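Local coordinates for Low molecular weight protein-tyrosine-phosphatase YfkJ (Bacillus subtilis, PDB 4ETM), which dephosphorylates phosphotyrosine-containing proteins, releasing phosphate from the tyrosyl group by hydrolysis, and takes part in ethanol stress resistance, at residues Ile19-Val24 against Tyr101-Asp106; Met34-Phe39 against Ala54-Ile59. One frame throughout, in Å; residues are numbered along the deposited sequence.

Interaction 1: residues Ile19-Val24 against Tyr101-Asp106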
loop_
_atom_site.group_PDB
_atom_site.type_symbol
_atom_site.label_atom_id
_atom_site.label_comp_id
_atom_site.label_asym_id
_atom_site.label_seq_id
_atom_site.Cartn_x
_atom_site.Cartn_y
_atom_site.Cartn_z
ATOM N N ILE A 19 26.273 2.583 -2.876
ATOM C CA ILE A 19 24.878 2.252 -3.147
ATOM C C ILE A 19 24.131 2.308 -1.820
ATOM O O ILE A 19 24.594 1.763 -0.826
ATOM C CB ILE A 19 24.742 0.835 -3.744
ATOM C CG1 ILE A 19 25.509 0.740 -5.069
ATOM C CG2 ILE A 19 23.254 0.439 -3.905
ATOM C CD1 ILE A 19 25.953 -0.666 -5.425
ATOM N N SER A 20 22.989 2.981 -1.793
ATOM C CA SER A 20 22.253 3.105 -0.543
ATOM C C SER A 20 20.897 2.426 -0.617
ATOM O O SER A 20 20.197 2.508 -1.634
ATOM C CB SER A 20 22.084 4.571 -0.153
ATOM O OG SER A 20 21.559 5.309 -1.241
ATOM N N VAL A 21 20.536 1.767 0.479
ATOM C CA VAL A 21 19.304 1.002 0.594
ATOM C C VAL A 21 18.558 1.439 1.857
ATOM O O VAL A 21 19.115 1.390 2.944
ATOM C CB VAL A 21 19.618 -0.505 0.689
ATOM C CG1 VAL A 21 18.347 -1.319 0.789
ATOM C CG2 VAL A 21 20.446 -0.950 -0.515
ATOM N N LEU A 22 17.313 1.882 1.705
ATOM C CA LEU A 22 16.474 2.239 2.854
ATOM C C LEU A 22 15.363 1.214 3.020
ATOM O O LEU A 22 14.566 1.012 2.110
ATOM C CB LEU A 22 15.875 3.634 2.686
ATOM C CG LEU A 22 14.934 4.002 3.831
ATOM C CD1 LEU A 22 15.726 4.206 5.101
ATOM C CD2 LEU A 22 14.132 5.259 3.480
ATOM N N PHE A 23 15.349 0.538 4.169
ATOM C CA PHE A 23 14.279 -0.397 4.511
ATOM C C PHE A 23 13.171 0.337 5.236
ATOM O O PHE A 23 13.433 1.145 6.114
ATOM C CB PHE A 23 14.791 -1.554 5.361
ATOM C CG PHE A 23 15.775 -2.422 4.656
ATOM C CD1 PHE A 23 15.346 -3.408 3.779
ATOM C CD2 PHE A 23 17.136 -2.243 4.849
ATOM C CE1 PHE A 23 16.256 -4.213 3.118
ATOM C CE2 PHE A 23 18.061 -3.054 4.185
ATOM C CZ PHE A 23 17.619 -4.032 3.317
ATOM N N VAL A 24 11.930 0.097 4.838
ATOM C CA VAL A 24 10.824 0.861 5.408
ATOM C C VAL A 24 9.689 -0.034 5.879
ATOM O O VAL A 24 9.198 -0.902 5.133
ATOM C CB VAL A 24 10.262 1.896 4.397
ATOM C CG1 VAL A 24 9.090 2.675 4.995
ATOM C CG2 VAL A 24 11.341 2.869 3.948
ATOM N N TYR A 101 17.678 2.485 -3.465
ATOM C CA TYR A 101 16.621 1.486 -3.324
ATOM C C TYR A 101 15.790 1.822 -2.108
ATOM O O TYR A 101 16.332 2.095 -1.042
ATOM C CB TYR A 101 17.212 0.095 -3.101
ATOM C CG TYR A 101 17.933 -0.463 -4.295
ATOM C CD1 TYR A 101 17.292 -1.324 -5.172
ATOM C CD2 TYR A 101 19.254 -0.148 -4.532
ATOM C CE1 TYR A 101 17.948 -1.839 -6.280
ATOM C CE2 TYR A 101 19.922 -0.658 -5.634
ATOM C CZ TYR A 101 19.258 -1.508 -6.495
ATOM O OH TYR A 101 19.914 -2.029 -7.589
ATOM N N ILE A 102 14.474 1.804 -2.255
ATOM C CA ILE A 102 13.624 1.862 -1.083
ATOM C C ILE A 102 12.852 0.557 -0.997
ATOM O O ILE A 102 12.101 0.225 -1.907
ATOM C CB ILE A 102 12.703 3.084 -1.122
ATOM C CG1 ILE A 102 13.556 4.363 -1.222
ATOM C CG2 ILE A 102 11.782 3.071 0.093
ATOM C CD1 ILE A 102 12.784 5.646 -1.114
ATOM N N ILE A 103 13.047 -0.172 0.100
ATOM C CA ILE A 103 12.567 -1.534 0.229
ATOM C C ILE A 103 11.534 -1.594 1.357
ATOM O O ILE A 103 11.891 -1.544 2.539
ATOM C CB ILE A 103 13.738 -2.502 0.534
ATOM C CG1 ILE A 103 14.820 -2.419 -0.549
ATOM C CG2 ILE A 103 13.230 -3.922 0.633
ATOM C CD1 ILE A 103 14.302 -2.579 -1.963
ATOM N N ALA A 104 10.258 -1.672 0.975
ATOM C CA ALA A 104 9.132 -1.699 1.928
ATOM C C ALA A 104 8.825 -3.100 2.398
ATOM O O ALA A 104 9.056 -4.050 1.669
ATOM C CB ALA A 104 7.912 -1.117 1.282
ATOM N N MET A 105 8.258 -3.229 3.596
ATOM C CA MET A 105 7.940 -4.558 4.127
ATOM C C MET A 105 6.614 -5.112 3.606
ATOM O O MET A 105 6.469 -6.334 3.471
ATOM C CB MET A 105 7.960 -4.549 5.657
ATOM C CG MET A 105 9.324 -4.199 6.220
ATOM S SD MET A 105 10.528 -5.476 5.770
ATOM C CE MET A 105 11.814 -4.461 5.032
ATOM N N ASP A 106 5.658 -4.223 3.333
ATOM C CA ASP A 106 4.357 -4.639 2.815
ATOM C C ASP A 106 3.689 -3.614 1.898
ATOM O O ASP A 106 4.220 -2.510 1.659
ATOM C CB ASP A 106 3.415 -5.058 3.954
ATOM C CG ASP A 106 3.043 -3.914 4.878
ATOM O OD1 ASP A 106 2.870 -2.774 4.419
ATOM O OD2 ASP A 106 2.884 -4.156 6.086
#

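Interaction 2: residues Met34-Phe39 against Ala54-Ile59. With K (potassium ion), chain E.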
loop_
_atom_site.group_PDB
_atom_site.type_symbol
_atom_site.label_atom_id
_atom_site.label_comp_id
_atom_site.label_asym_id
_atom_site.label_seq_id
_atom_site.Cartn_x
_atom_site.Cartn_y
_atom_site.Cartn_z
ATOM N N MET A 34 15.226 -4.955 11.646
ATOM C CA MET A 34 15.722 -6.328 11.498
ATOM C C MET A 34 16.323 -6.496 10.111
ATOM O O MET A 34 17.371 -7.118 9.956
ATOM C CB MET A 34 14.603 -7.345 11.711
ATOM C CG MET A 34 15.095 -8.774 11.826
ATOM S SD MET A 34 13.812 -10.057 11.890
ATOM C CE MET A 34 12.965 -9.687 13.421
ATOM N N ALA A 35 15.660 -5.918 9.111
ATOM C CA ALA A 35 16.138 -6.034 7.741
ATOM C C ALA A 35 17.439 -5.263 7.562
ATOM O O ALA A 35 18.396 -5.780 6.987
ATOM C CB ALA A 35 15.099 -5.557 6.760
ATOM N N GLU A 36 17.464 -4.032 8.059
ATOM C CA GLU A 36 18.682 -3.227 8.039
ATOM C C GLU A 36 19.900 -3.994 8.591
ATOM O O GLU A 36 20.935 -4.115 7.918
ATOM C CB GLU A 36 18.461 -1.913 8.809
ATOM C CG GLU A 36 19.644 -0.952 8.681
ATOM C CD GLU A 36 19.673 0.119 9.743
ATOM O OE1 GLU A 36 20.789 0.619 10.026
ATOM O OE2 GLU A 36 18.602 0.475 10.279
ATOM N N ALA A 37 19.770 -4.522 9.799
ATOM C CA ALA A 37 20.861 -5.226 10.463
ATOM C C ALA A 37 21.248 -6.489 9.714
ATOM O O ALA A 37 22.431 -6.767 9.521
ATOM C CB ALA A 37 20.469 -5.562 11.887
ATOM N N ILE A 38 20.252 -7.267 9.299
ATOM C CA ILE A 38 20.523 -8.519 8.599
ATOM C C ILE A 38 21.174 -8.261 7.249
ATOM O O ILE A 38 22.167 -8.893 6.898
ATOM C CB ILE A 38 19.230 -9.344 8.411
ATOM C CG1 ILE A 38 18.815 -9.959 9.745
ATOM C CG2 ILE A 38 19.424 -10.433 7.366
ATOM C CD1 ILE A 38 17.531 -10.770 9.658
ATOM N N PHE A 39 20.618 -7.319 6.498
ATOM C CA PHE A 39 21.151 -6.992 5.184
ATOM C C PHE A 39 22.579 -6.484 5.284
ATOM O O PHE A 39 23.432 -6.824 4.454
ATOM C CB PHE A 39 20.267 -5.951 4.505
ATOM C CG PHE A 39 20.786 -5.496 3.193
ATOM C CD1 PHE A 39 20.465 -6.177 2.031
ATOM C CD2 PHE A 39 21.597 -4.380 3.111
ATOM C CE1 PHE A 39 20.944 -5.745 0.816
ATOM C CE2 PHE A 39 22.084 -3.949 1.898
ATOM C CZ PHE A 39 21.748 -4.625 0.753
ATOM N N ALA A 54 23.201 0.628 4.247
ATOM C CA ALA A 54 21.774 0.465 4.531
ATOM C C ALA A 54 21.312 1.313 5.718
ATOM O O ALA A 54 22.108 1.649 6.598
ATOM C CB ALA A 54 21.435 -1.012 4.755
ATOM N N ASP A 55 20.023 1.664 5.716
ATOM C CA ASP A 55 19.394 2.418 6.797
ATOM C C ASP A 55 17.953 1.931 6.856
ATOM O O ASP A 55 17.538 1.132 6.015
ATOM C CB ASP A 55 19.426 3.928 6.525
ATOM C CG ASP A 55 18.982 4.765 7.726
ATOM O OD1 ASP A 55 19.008 4.256 8.872
ATOM O OD2 ASP A 55 18.617 5.953 7.525
ATOM N N SER A 56 17.185 2.379 7.845
ATOM C CA SER A 56 15.759 2.061 7.855
ATOM C C SER A 56 14.946 3.278 8.263
ATOM O O SER A 56 15.503 4.278 8.628
ATOM C CB SER A 56 15.428 0.819 8.696
ATOM O OG SER A 56 15.903 0.891 10.022
ATOM N N ALA A 57 13.635 3.210 8.180
ATOM C CA ALA A 57 12.783 4.320 8.623
ATOM C C ALA A 57 11.352 3.837 8.600
ATOM O O ALA A 57 11.027 2.850 7.930
ATOM C CB ALA A 57 12.937 5.550 7.718
ATOM N N GLY A 58 10.475 4.547 9.302
ATOM C CA GLY A 58 9.099 4.112 9.403
ATOM C C GLY A 58 8.109 5.083 8.799
ATOM O O GLY A 58 8.357 6.277 8.740
ATOM N N ILE A 59 6.971 4.556 8.362
ATOM C CA ILE A 59 5.889 5.396 7.899
ATOM C C ILE A 59 5.335 6.283 9.016
ATOM O O ILE A 59 5.106 7.486 8.805
ATOM C CB ILE A 59 4.743 4.567 7.296
ATOM C CG1 ILE A 59 5.235 3.772 6.081
ATOM C CG2 ILE A 59 3.624 5.512 6.872
ATOM C CD1 ILE A 59 5.881 4.640 5.010
HETATM K K K E . 16.292 3.890 11.839
HETATM O O HOH W 1 21.105 3.061 10.536
HETATM O O HOH W 2 15.940 1.143 13.589
#

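Interaction 1: residues Ile19-Val24 against Tyr101-Asp106
Y101 N and S20 O begin a ladder in which the N-H and C=O groups of 19-24 and 101-106 alternate as donor and acceptor. From this first bond it runs on with L22 N to Y101 O at 2.9 Å, I103 N to L22 O at 2.8 Å and V24 N to I103 O; M105 N then reaches V24 O at 2.9 Å, carrying the pairing one residue past the strand. CA-H...O contacts run between these bonds, as from F23 CA to I103 O at 3.3 Å. The strand segments run parallel, 20° apart, and with 52-58 beside 19-25 and 125-127 beside 101-104 they are the central pair of the four-stranded parallel alpha/beta sheet of low molecular weight tyrosine phosphatases, leading toward the nucleophile C25. Apolar packing occupies both faces. On the face carrying V21, F23, Y101 and I103, the F23 and I103 side chains run alongside each other in the same direction, with F23 CD1 3.7 Å from I103 CB. I19 brings CG2 to the edge of the Y101 ring, 3.9 Å from CE2. On the opposite face, with L22 and A104, V24 CG2 meets I102 CG2 at 3.9 Å. M105 is bent at chi2 (-64°) and again at chi3, which folds CE back to F23 CD1 at 3.9 Å, while its side chain also touches the catalytic R31. Just past the ladder, D106 OD2 forms a salt bridge with R31, and OD1 accepts from N109 N, capping helix 107-117.

Interaction 2: residues Met34-Phe39 against Ala54-Ile59
E36 meets S56 through one hydrogen bond: S56 OG donates to E36 OE2 at 2.7 Å, arriving on the anti side of the carboxylate and 17° out of its plane. Two torsions bring the groups together, E36 CG lying anti to its backbone N (chi1 -173°) with an extended chain beyond, and S56 OG sitting between its backbone N and carbonyl carbon (chi1 55°). The tight part has two pieces: E36 CD rests 3.7 Å from D55 CA on the strand backbone, and F39 CD2 touches the A54 methyl, CB, at 3.8 Å. This packs helix 31-45 on strand 52-58, the last two elements of a beta-alpha-beta crossover, and the two segments run antiparallel. The other side is looser and wetter. There a water donates to D55 OD1 at 2.9 Å and to E36 OE1 at a distance too short to be trusted. A potassium ion, 3.3 Å from S56 O, is held by long contacts and shared with N28 of the phosphate-binding loop and a second water. Two carboxylates approach here, E36 OE2 lying 4.1 Å from D55 OD1. The other oxygen of each has a positive partner, R40 at E36 OE1 and R89 at D55 OD2, so repulsion is probably offset by these salt bridges, the bridging water and the serine hydroxyl, consistent with both acids being ionised despite the burial of E36.

How the interactions relate
Both contacts are buried near the centre of the chain, but they hold different layers. Interaction 1 joins neighbouring strands within the sheet, while interaction 2 sets the following helix against the edge strand 52-58, and in sequence it is nested inside the loop that interaction 1 closes. They meet at F23, whose N and O lie 2.9 Å from D55 O and A57 N respectively, probable hydrogen bonds; its ring packs edge-to-face with F39. The chemistry follows position: a backbone ladder with apolar faces and 465 Å² buried at the sheet centre, against a smaller, 215 Å² interface joined by a carboxylate-hydroxyl bond, a bridging water and one apolar contact, with a weakly coordinated ion beside it.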